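PDB 3A79: toll-like receptor 6, Variable lymphocyte receptor B, which pairs with TLR2 to recognise diacyl lipopeptides in innate immunity, the deposited chain being a TLR6 extracellular fragment fused to part of a hagfish variable lymphocyte receptor. Local coordinates for residues 51-57 and 75-81; 209-215 and 237-241; 229-235 and 259-265. All blocks are in the same frame, centred on the assembly; numbering follows the deposited sequence.

All three contacts lie in the TLR6 part of the chain and show how a leucine-rich repeat solenoid joins successive turns. Contacts 1 and 3 both reach the long parallel sheet, yet differ in chemistry: contact 1 combines strand pairing with leucine packing and a salt bridge at its exposed end, whereas contact 3 adds a disulfide and one side-chain hydrogen bond to a single backbone bond. Contact 2, the most buried, joins a loop to helix 235-246 through aromatic and aliphatic packing. Contacts 2 and 3 touch, with F209 hydrogen-bonded to K229 and N234 and L238 packed on L230; contact 1 stands apart, its centre 42 and 47 Å from theirs.

Contact 1 (51-57 and 75-81); sequences PPRTKAL and LSELRVL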
loop_
_atom_site.group_PDB
_atom_site.type_symbol
_atom_site.label_atom_id
_atom_site.label_comp_id
_atom_site.label_asym_id
_atom_site.label_seq_id
_atom_site.Cartn_x
_atom_site.Cartn_y
_atom_site.Cartn_z
ATOM N N PRO B 51 -21.272 -45.302 22.157
ATOM C CA PRO B 51 -22.032 -46.155 21.237
ATOM C C PRO B 51 -21.157 -47.307 20.748
ATOM O O PRO B 51 -20.074 -47.086 20.202
ATOM C CB PRO B 51 -22.375 -45.201 20.088
ATOM C CG PRO B 51 -22.366 -43.840 20.708
ATOM C CD PRO B 51 -21.297 -43.885 21.756
ATOM N N PRO B 52 -21.617 -48.543 20.956
ATOM C CA PRO B 52 -20.825 -49.751 20.695
ATOM C C PRO B 52 -20.221 -49.830 19.290
ATOM O O PRO B 52 -19.077 -50.262 19.147
ATOM C CB PRO B 52 -21.837 -50.873 20.902
ATOM C CG PRO B 52 -22.801 -50.322 21.877
ATOM C CD PRO B 52 -22.925 -48.858 21.543
ATOM N N ARG B 53 -20.968 -49.414 18.271
ATOM C CA ARG B 53 -20.501 -49.543 16.893
ATOM C C ARG B 53 -19.745 -48.313 16.384
ATOM O O ARG B 53 -19.649 -48.114 15.170
ATOM C CB ARG B 53 -21.671 -49.859 15.948
ATOM C CG ARG B 53 -22.167 -51.319 15.940
ATOM C CD ARG B 53 -22.575 -51.709 14.515
ATOM N NE ARG B 53 -23.070 -50.539 13.775
ATOM C CZ ARG B 53 -22.904 -50.333 12.467
ATOM N NH1 ARG B 53 -22.239 -51.218 11.732
ATOM N NH2 ARG B 53 -23.397 -49.233 11.899
ATOM N N THR B 54 -19.227 -47.493 17.305
ATOM C CA THR B 54 -18.449 -46.296 16.948
ATOM C C THR B 54 -17.248 -46.709 16.132
ATOM O O THR B 54 -16.708 -47.791 16.345
ATOM C CB THR B 54 -17.884 -45.556 18.184
ATOM O OG1 THR B 54 -18.889 -45.434 19.186
ATOM C CG2 THR B 54 -17.394 -44.173 17.809
ATOM N N LYS B 55 -16.801 -45.847 15.225
ATOM C CA LYS B 55 -15.702 -46.216 14.338
ATOM C C LYS B 55 -14.451 -45.356 14.483
ATOM O O LYS B 55 -13.348 -45.884 14.461
ATOM C CB LYS B 55 -16.175 -46.301 12.882
ATOM C CG LYS B 55 -17.169 -47.434 12.682
ATOM C CD LYS B 55 -17.616 -47.609 11.246
ATOM C CE LYS B 55 -18.380 -48.921 11.102
ATOM N NZ LYS B 55 -19.046 -49.049 9.776
ATOM N N ALA B 56 -14.613 -44.048 14.639
ATOM C CA ALA B 56 -13.472 -43.174 14.905
ATOM C C ALA B 56 -13.621 -42.468 16.251
ATOM O O ALA B 56 -14.525 -41.662 16.431
ATOM C CB ALA B 56 -13.305 -42.155 13.791
ATOM N N LEU B 57 -12.732 -42.775 17.191
ATOM C CA LEU B 57 -12.756 -42.148 18.513
ATOM C C LEU B 57 -11.512 -41.291 18.768
ATOM O O LEU B 57 -10.393 -41.759 18.611
ATOM C CB LEU B 57 -12.899 -43.215 19.605
ATOM C CG LEU B 57 -12.645 -42.811 21.062
ATOM C CD1 LEU B 57 -13.370 -41.535 21.420
ATOM C CD2 LEU B 57 -13.047 -43.936 22.008
ATOM N N LEU B 75 -15.699 -51.572 21.978
ATOM C CA LEU B 75 -15.730 -50.856 20.708
ATOM C C LEU B 75 -15.230 -51.747 19.583
ATOM O O LEU B 75 -14.224 -51.451 18.950
ATOM C CB LEU B 75 -14.883 -49.591 20.792
ATOM C CG LEU B 75 -15.312 -48.639 21.902
ATOM C CD1 LEU B 75 -14.133 -47.887 22.486
ATOM C CD2 LEU B 75 -16.367 -47.682 21.374
ATOM N N SER B 76 -15.953 -52.828 19.327
ATOM C CA SER B 76 -15.512 -53.864 18.399
ATOM C C SER B 76 -15.330 -53.388 16.964
ATOM O O SER B 76 -14.675 -54.061 16.166
ATOM C CB SER B 76 -16.487 -55.048 18.416
ATOM O OG SER B 76 -17.506 -54.885 17.441
ATOM N N GLU B 77 -15.895 -52.232 16.634
ATOM C CA GLU B 77 -15.909 -51.761 15.252
ATOM C C GLU B 77 -14.870 -50.682 14.997
ATOM O O GLU B 77 -14.739 -50.207 13.871
ATOM C CB GLU B 77 -17.285 -51.195 14.912
ATOM C CG GLU B 77 -17.832 -51.652 13.585
ATOM C CD GLU B 77 -18.744 -52.849 13.742
ATOM O OE1 GLU B 77 -19.969 -52.663 13.582
ATOM O OE2 GLU B 77 -18.243 -53.960 14.045
ATOM N N LEU B 78 -14.149 -50.302 16.050
ATOM C CA LEU B 78 -13.198 -49.189 16.015
ATOM C C LEU B 78 -12.179 -49.312 14.886
ATOM O O LEU B 78 -11.522 -50.339 14.756
ATOM C CB LEU B 78 -12.469 -49.073 17.361
ATOM C CG LEU B 78 -11.706 -47.764 17.558
ATOM C CD1 LEU B 78 -12.621 -46.618 17.215
ATOM C CD2 LEU B 78 -11.213 -47.618 18.975
ATOM N N ARG B 79 -12.066 -48.269 14.067
ATOM C CA ARG B 79 -11.056 -48.218 13.022
ATOM C C ARG B 79 -9.992 -47.209 13.413
ATOM O O ARG B 79 -8.800 -47.417 13.196
ATOM C CB ARG B 79 -11.653 -47.788 11.684
ATOM C CG ARG B 79 -12.631 -48.749 11.033
ATOM C CD ARG B 79 -13.072 -48.194 9.667
ATOM N NE ARG B 79 -13.790 -46.909 9.758
ATOM C CZ ARG B 79 -13.250 -45.703 9.544
ATOM N NH1 ARG B 79 -11.963 -45.593 9.225
ATOM N NH2 ARG B 79 -13.999 -44.602 9.653
ATOM N N VAL B 80 -10.435 -46.107 13.992
ATOM C CA VAL B 80 -9.547 -45.002 14.309
ATOM C C VAL B 80 -9.574 -44.680 15.796
ATOM O O VAL B 80 -10.640 -44.575 16.400
ATOM C CB VAL B 80 -9.947 -43.756 13.507
ATOM C CG1 VAL B 80 -9.158 -42.533 13.960
ATOM C CG2 VAL B 80 -9.798 -44.034 12.008
ATOM N N LEU B 81 -8.394 -44.550 16.390
ATOM C CA LEU B 81 -8.274 -44.152 17.787
ATOM C C LEU B 81 -7.174 -43.107 17.890
ATOM O O LEU B 81 -6.015 -43.400 17.634
ATOM C CB LEU B 81 -7.962 -45.361 18.674
ATOM C CG LEU B 81 -7.568 -45.099 20.130
ATOM C CD1 LEU B 81 -8.751 -44.643 20.970
ATOM C CD2 LEU B 81 -6.938 -46.353 20.724
#
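L57 lies against three leucines of the following repeat: its CD2 is 4.1 Å from L75 CD1, its CB 4.2 Å from L78 CD1 and its CG 4.3 Å from L81 CD1. This buried leucine cluster is one layer of the hydrophobic interior, and L81 carries it onward to L105 on the next strand. Along this cluster the two backbones run parallel, A56 beside V80 and L57 beside L81. K55 O accepts from two successive amides, R79 N at 2.7 Å and V80 N at 3.0 Å, and L57 N returns a bond to V80 O at 2.9 Å, so the register is fixed at both ends of the short ladder. A56 and V80 turn to the sheet face away from the leucines, their CB atoms 3.7 Å apart. Before each strand comes a type I turn, P51 to T54 and L75 to L78, at equivalent positions of the two repeats. Within these turns the chemistry becomes polar: R53 NH1 makes a salt bridge of 3.3 Å with E77 OE1, while the extended K55 side chain lies along the same glutamate, its CE 3.7 Å from E77 CG. Alternation of inward leucines with outward residues on short, in-register parallel strands, one to each coil, is the signature of the leucine-rich repeat solenoid, seen here near the start of the TLR6 ectodomain.

Contact 2 (209-215 and 237-241); sequences FSVQVNM and RLMTF. With NAG (2-acetamido-2-deoxy-beta-D-glucopyranose), chain M.
An edge-to-face aromatic pair joins loop to helix: the edge of F209 points at the face of F241, centroids 5.6 Å apart and planes at 72°. This is the leucine-rich repeat solenoid of TLR6, where loop 209-213 leads into strand 214-220 and packs on helix 235-246 of the following repeat. Residues 209-213 are largely extended except S210 (-140/50) and Q212 (-113/5), and 237-241 is regular helix. The nearest CA pairs include F209-L238 at 7.2 Å and Q212-F241 at 6.6 Å. Both phenylalanines take chi1 t with chi2 near 90°. L238 (t, p) puts CD1 3.9 Å from the F209 ring centroid, a CH-pi contact over the face. F241 CE1 meets V211 CG1 at 3.6 Å and M215 CG at 4.0 Å, and M215 (chi1 m) makes an oblique Met-aromatic contact, SD 5.2 Å from the F241 centroid. R237 (chi1 t, -156°) lays one guanidinium face over S210 CA and F209 O. Beyond this packing, N214 ND2 is bonded covalently to NAG C1 at 1.5 Å.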
loop_
_atom_site.group_PDB
_atom_site.type_symbol
_atom_site.label_atom_id
_atom_site.label_comp_id
_atom_site.label_asym_id
_atom_site.label_seq_id
_atom_site.Cartn_x
_atom_site.Cartn_y
_atom_site.Cartn_z
ATOM N N PHE B 209 20.921 -26.637 16.111
ATOM C CA PHE B 209 20.789 -27.961 15.526
ATOM C C PHE B 209 22.080 -28.713 15.759
ATOM O O PHE B 209 23.150 -28.245 15.365
ATOM C CB PHE B 209 20.528 -27.841 14.025
ATOM C CG PHE B 209 20.718 -29.127 13.268
ATOM C CD1 PHE B 209 19.645 -29.984 13.049
ATOM C CD2 PHE B 209 21.964 -29.477 12.768
ATOM C CE1 PHE B 209 19.817 -31.166 12.349
ATOM C CE2 PHE B 209 22.138 -30.656 12.073
ATOM C CZ PHE B 209 21.064 -31.503 11.863
ATOM N N SER B 210 22.000 -29.873 16.400
ATOM C CA SER B 210 23.229 -30.579 16.743
ATOM C C SER B 210 23.135 -32.079 16.538
ATOM O O SER B 210 23.474 -32.848 17.422
ATOM C CB SER B 210 23.654 -30.264 18.181
ATOM O OG SER B 210 22.867 -30.979 19.118
ATOM N N VAL B 211 22.684 -32.504 15.370
ATOM C CA VAL B 211 22.611 -33.932 15.120
ATOM C C VAL B 211 23.822 -34.462 14.345
ATOM O O VAL B 211 24.196 -33.933 13.290
ATOM C CB VAL B 211 21.306 -34.322 14.432
ATOM C CG1 VAL B 211 21.253 -35.818 14.231
ATOM C CG2 VAL B 211 20.161 -33.892 15.273
ATOM N N GLN B 212 24.426 -35.514 14.898
ATOM C CA GLN B 212 25.587 -36.158 14.304
ATOM C C GLN B 212 25.295 -37.580 13.814
ATOM O O GLN B 212 26.198 -38.284 13.389
ATOM C CB GLN B 212 26.744 -36.185 15.306
ATOM C CG GLN B 212 27.589 -34.917 15.355
ATOM C CD GLN B 212 28.658 -34.972 16.437
ATOM O OE1 GLN B 212 28.803 -34.038 17.223
ATOM N NE2 GLN B 212 29.406 -36.077 16.486
ATOM N N VAL B 213 24.042 -38.004 13.887
ATOM C CA VAL B 213 23.640 -39.303 13.368
ATOM C C VAL B 213 23.831 -39.387 11.855
ATOM O O VAL B 213 23.378 -38.517 11.106
ATOM C CB VAL B 213 22.153 -39.594 13.694
ATOM C CG1 VAL B 213 21.611 -40.705 12.819
ATOM C CG2 VAL B 213 21.979 -39.929 15.167
ATOM N N ASN B 214 24.509 -40.445 11.416
ATOM C CA ASN B 214 24.684 -40.741 9.995
ATOM C C ASN B 214 23.428 -41.444 9.450
ATOM O O ASN B 214 23.191 -42.616 9.745
ATOM C CB ASN B 214 25.945 -41.602 9.803
ATOM C CG ASN B 214 26.421 -41.674 8.346
ATOM O OD1 ASN B 214 25.936 -40.947 7.483
ATOM N ND2 ASN B 214 27.401 -42.559 8.083
ATOM N N MET B 215 22.616 -40.730 8.672
ATOM C CA MET B 215 21.360 -41.297 8.177
ATOM C C MET B 215 21.349 -41.673 6.711
ATOM O O MET B 215 21.302 -40.809 5.842
ATOM C CB MET B 215 20.197 -40.342 8.421
ATOM C CG MET B 215 19.913 -40.118 9.869
ATOM S SD MET B 215 18.173 -39.854 10.157
ATOM C CE MET B 215 18.219 -39.654 11.936
ATOM N N ARG B 237 27.501 -28.596 10.333
ATOM C CA ARG B 237 26.857 -29.747 10.979
ATOM C C ARG B 237 25.595 -30.187 10.229
ATOM O O ARG B 237 25.388 -31.391 10.011
ATOM C CB ARG B 237 26.499 -29.426 12.431
ATOM C CG ARG B 237 26.375 -30.631 13.358
ATOM C CD ARG B 237 27.587 -30.735 14.291
ATOM N NE ARG B 237 27.189 -31.059 15.664
ATOM C CZ ARG B 237 27.110 -30.176 16.661
ATOM N NH1 ARG B 237 27.412 -28.896 16.456
ATOM N NH2 ARG B 237 26.735 -30.577 17.871
ATOM N N LEU B 238 24.762 -29.212 9.844
ATOM C CA LEU B 238 23.540 -29.486 9.086
ATOM C C LEU B 238 23.811 -29.975 7.674
ATOM O O LEU B 238 23.134 -30.879 7.192
ATOM C CB LEU B 238 22.632 -28.258 9.000
ATOM C CG LEU B 238 21.399 -28.533 8.122
ATOM C CD1 LEU B 238 20.545 -29.630 8.741
ATOM C CD2 LEU B 238 20.563 -27.303 7.871
ATOM N N MET B 239 24.784 -29.361 7.003
ATOM C CA MET B 239 25.129 -29.752 5.636
ATOM C C MET B 239 25.659 -31.182 5.568
ATOM O O MET B 239 25.386 -31.907 4.611
ATOM C CB MET B 239 26.119 -28.762 5.010
ATOM C CG MET B 239 25.458 -27.542 4.343
ATOM S SD MET B 239 26.642 -26.242 3.925
ATOM C CE MET B 239 27.623 -27.034 2.649
ATOM N N THR B 240 26.405 -31.583 6.595
ATOM C CA THR B 240 26.897 -32.954 6.711
ATOM C C THR B 240 25.763 -33.952 6.949
ATOM O O THR B 240 25.707 -35.024 6.325
ATOM C CB THR B 240 27.853 -33.093 7.888
ATOM O OG1 THR B 240 28.995 -32.250 7.687
ATOM C CG2 THR B 240 28.282 -34.518 8.023
ATOM N N PHE B 241 24.878 -33.601 7.878
ATOM C CA PHE B 241 23.770 -34.469 8.227
ATOM C C PHE B 241 22.881 -34.691 7.011
ATOM O O PHE B 241 22.310 -35.775 6.833
ATOM C CB PHE B 241 22.975 -33.878 9.393
ATOM C CG PHE B 241 21.654 -34.558 9.637
ATOM C CD1 PHE B 241 21.560 -35.633 10.507
ATOM C CD2 PHE B 241 20.501 -34.118 8.997
ATOM C CE1 PHE B 241 20.338 -36.259 10.734
ATOM C CE2 PHE B 241 19.278 -34.746 9.217
ATOM C CZ PHE B 241 19.195 -35.815 10.084
HETATM C C1 NAG M . 27.445 -43.001 6.697
HETATM C C2 NAG M . 28.908 -43.081 6.232
HETATM C C3 NAG M . 28.971 -43.588 4.793
HETATM C C4 NAG M . 28.332 -44.964 4.704
HETATM C C5 NAG M . 26.909 -45.004 5.292
HETATM C C6 NAG M . 26.503 -46.479 5.518
HETATM C C7 NAG M . 29.465 -40.808 7.153
HETATM C C8 NAG M . 29.992 -40.912 8.558
HETATM N N2 NAG M . 29.695 -41.851 6.352
HETATM O O3 NAG M . 30.312 -43.660 4.353
HETATM O O4 NAG M . 28.343 -45.368 3.349
HETATM O O5 NAG M . 26.784 -44.262 6.512
HETATM O O6 NAG M . 25.125 -46.737 5.729
HETATM O O7 NAG M . 28.879 -39.787 6.778
#

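Contact 3 (229-235 and 259-265); sequences KLNDENC and IETTWKC
Segment 229-235 starts extended and then turns away: K229 (-114/116) and L230 (-129/139) are extended, N231 (-108/-158) changes course, D232 (-81/-27) and E233 (-72/-20) take helical-region angles, and N234 (-126/9) is the N-cap residue before helix 235-246. Segment 259-265 is extended through T261, then T262 (-57/161) leads into helix 263-273. The two segments run parallel, one bridge pairing K229 with E260 (CA-CA 4.8 Å). L230 N donates to E260 O at 2.8 Å and 173°; L230 O meets T261 CA in a CA-H...O contact of 3.4 Å. N234 makes no capping bond: its ND2 donates to K229 O at 3.2 Å and also to F209 O of the preceding repeat, while its OD1 accepts from N231 N at 2.8 Å. K229 O also accepts from F209 N, and E233 N makes a weak bond of 3.3 Å to N231 OD1. An asparagine bonding backbone of its own and the adjacent coil is consistent with the asparagine ladder of leucine-rich repeats, the fold of this TLR6 region. T262 OG1 donates to D232 OD1 at 3.1 Å, and T261 OG1 to T262 O at 2.6 Å, with S266 OG a further partner of both. K229 NZ stays 4.4 Å from E260 OE2, beyond a salt bridge, and E260 also touches N-linked sugar. A disulfide ties the first turns of helices 235-246 and 263-273: C235 SG and C265 SG, both chi1 t, are 2.1 Å apart with chi3 97°. L230 (m, t) packs beside it, its CD1 3.8 Å from C265 SG and 4.3 Å from I259 CG2.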
loop_
_atom_site.group_PDB
_atom_site.type_symbol
_atom_site.label_atom_id
_atom_site.label_comp_id
_atom_site.label_asym_id
_atom_site.label_seq_id
_atom_site.Cartn_x
_atom_site.Cartn_y
_atom_site.Cartn_z
ATOM N N LYS B 229 17.825 -24.471 13.667
ATOM C CA LYS B 229 18.418 -23.217 14.129
ATOM C C LYS B 229 19.922 -23.225 13.899
ATOM O O LYS B 229 20.639 -24.025 14.499
ATOM C CB LYS B 229 18.131 -23.020 15.613
ATOM C CG LYS B 229 18.718 -21.761 16.227
ATOM C CD LYS B 229 18.407 -21.732 17.720
ATOM C CE LYS B 229 18.667 -20.379 18.366
ATOM N NZ LYS B 229 17.844 -20.231 19.608
ATOM N N LEU B 230 20.402 -22.331 13.040
ATOM C CA LEU B 230 21.811 -22.318 12.664
ATOM C C LEU B 230 22.453 -20.955 12.814
ATOM O O LEU B 230 21.853 -19.937 12.480
ATOM C CB LEU B 230 21.972 -22.756 11.210
ATOM C CG LEU B 230 21.151 -23.964 10.786
ATOM C CD1 LEU B 230 20.962 -23.976 9.281
ATOM C CD2 LEU B 230 21.833 -25.228 11.273
ATOM N N ASN B 231 23.674 -20.940 13.325
ATOM C CA ASN B 231 24.569 -19.820 13.081
ATOM C C ASN B 231 25.669 -20.278 12.128
ATOM O O ASN B 231 25.481 -21.241 11.386
ATOM C CB ASN B 231 25.135 -19.235 14.379
ATOM C CG ASN B 231 25.380 -20.282 15.434
ATOM O OD1 ASN B 231 26.132 -21.224 15.213
ATOM N ND2 ASN B 231 24.760 -20.115 16.596
ATOM N N ASP B 232 26.805 -19.597 12.123
ATOM C CA ASP B 232 27.877 -20.006 11.219
ATOM C C ASP B 232 28.662 -21.179 11.802
ATOM O O ASP B 232 29.214 -21.997 11.059
ATOM C CB ASP B 232 28.800 -18.833 10.917
ATOM C CG ASP B 232 28.035 -17.580 10.538
ATOM O OD1 ASP B 232 27.119 -17.682 9.693
ATOM O OD2 ASP B 232 28.346 -16.501 11.084
ATOM N N GLU B 233 28.673 -21.268 13.133
ATOM C CA GLU B 233 29.429 -22.285 13.867
ATOM C C GLU B 233 28.864 -23.707 13.766
ATOM O O GLU B 233 29.581 -24.675 14.024
ATOM C CB GLU B 233 29.565 -21.891 15.341
ATOM C CG GLU B 233 30.492 -20.705 15.592
ATOM C CD GLU B 233 31.073 -20.700 17.006
ATOM O OE1 GLU B 233 30.414 -21.234 17.925
ATOM O OE2 GLU B 233 32.192 -20.167 17.197
ATOM N N ASN B 234 27.585 -23.832 13.411
ATOM C CA ASN B 234 26.959 -25.146 13.255
ATOM C C ASN B 234 26.309 -25.324 11.891
ATOM O O ASN B 234 25.601 -26.309 11.660
ATOM C CB ASN B 234 25.940 -25.430 14.366
ATOM C CG ASN B 234 24.605 -24.724 14.141
ATOM O OD1 ASN B 234 24.555 -23.603 13.634
ATOM N ND2 ASN B 234 23.518 -25.382 14.519
ATOM N N CYS B 235 26.556 -24.367 10.997
ATOM C CA CYS B 235 26.070 -24.440 9.622
ATOM C C CYS B 235 26.473 -25.767 8.993
ATOM O O CYS B 235 25.624 -26.493 8.472
ATOM C CB CYS B 235 26.607 -23.273 8.777
ATOM S SG CYS B 235 25.752 -23.017 7.176
ATOM N N ILE B 259 13.311 -22.684 9.844
ATOM C CA ILE B 259 14.758 -22.459 9.833
ATOM C C ILE B 259 15.089 -21.037 10.237
ATOM O O ILE B 259 14.728 -20.095 9.546
ATOM C CB ILE B 259 15.350 -22.629 8.424
ATOM C CG1 ILE B 259 14.523 -23.611 7.611
ATOM C CG2 ILE B 259 16.797 -23.046 8.478
ATOM C CD1 ILE B 259 13.309 -22.979 6.998
ATOM N N GLU B 260 15.781 -20.879 11.354
ATOM C CA GLU B 260 16.355 -19.593 11.693
ATOM C C GLU B 260 17.824 -19.706 11.414
ATOM O O GLU B 260 18.492 -20.572 11.970
ATOM C CB GLU B 260 16.174 -19.282 13.168
ATOM C CG GLU B 260 17.234 -18.334 13.681
ATOM C CD GLU B 260 17.370 -18.371 15.184
ATOM O OE1 GLU B 260 18.523 -18.272 15.676
ATOM O OE2 GLU B 260 16.326 -18.509 15.862
ATOM N N THR B 261 18.342 -18.840 10.557
ATOM C CA THR B 261 19.701 -19.030 10.072
ATOM C C THR B 261 20.366 -17.713 9.716
ATOM O O THR B 261 19.696 -16.737 9.421
ATOM C CB THR B 261 19.723 -19.981 8.841
ATOM O OG1 THR B 261 20.766 -19.592 7.955
ATOM C CG2 THR B 261 18.432 -19.889 8.065
ATOM N N THR B 262 21.687 -17.686 9.767
ATOM C CA THR B 262 22.457 -16.595 9.185
ATOM C C THR B 262 22.143 -16.423 7.702
ATOM O O THR B 262 21.619 -17.329 7.062
ATOM C CB THR B 262 23.963 -16.876 9.311
ATOM O OG1 THR B 262 24.352 -16.689 10.669
ATOM C CG2 THR B 262 24.767 -15.924 8.456
ATOM N N TRP B 263 22.463 -15.261 7.148
ATOM C CA TRP B 263 22.414 -15.121 5.704
ATOM C C TRP B 263 23.562 -15.913 5.073
ATOM O O TRP B 263 23.340 -16.669 4.123
ATOM C CB TRP B 263 22.416 -13.652 5.247
ATOM C CG TRP B 263 22.260 -13.537 3.753
ATOM C CD1 TRP B 263 23.132 -12.952 2.869
ATOM C CD2 TRP B 263 21.192 -14.077 2.964
ATOM N NE1 TRP B 263 22.662 -13.086 1.586
ATOM C CE2 TRP B 263 21.469 -13.765 1.616
ATOM C CE3 TRP B 263 20.026 -14.798 3.267
ATOM C CZ2 TRP B 263 20.618 -14.135 0.573
ATOM C CZ3 TRP B 263 19.182 -15.169 2.227
ATOM C CH2 TRP B 263 19.481 -14.832 0.897
ATOM N N LYS B 264 24.776 -15.747 5.605
ATOM C CA LYS B 264 25.943 -16.525 5.154
ATOM C C LYS B 264 25.586 -18.004 5.015
ATOM O O LYS B 264 25.916 -18.651 4.013
ATOM C CB LYS B 264 27.115 -16.361 6.136
ATOM C CG LYS B 264 28.456 -16.934 5.685
ATOM C CD LYS B 264 29.580 -16.502 6.640
ATOM C CE LYS B 264 30.935 -16.279 5.929
ATOM N NZ LYS B 264 31.914 -17.423 6.038
ATOM N N CYS B 265 24.894 -18.525 6.026
ATOM C CA CYS B 265 24.554 -19.934 6.071
ATOM C C CYS B 265 23.443 -20.280 5.087
ATOM O O CYS B 265 23.338 -21.416 4.633
ATOM C CB CYS B 265 24.179 -20.359 7.501
ATOM S SG CYS B 265 23.959 -22.159 7.707
#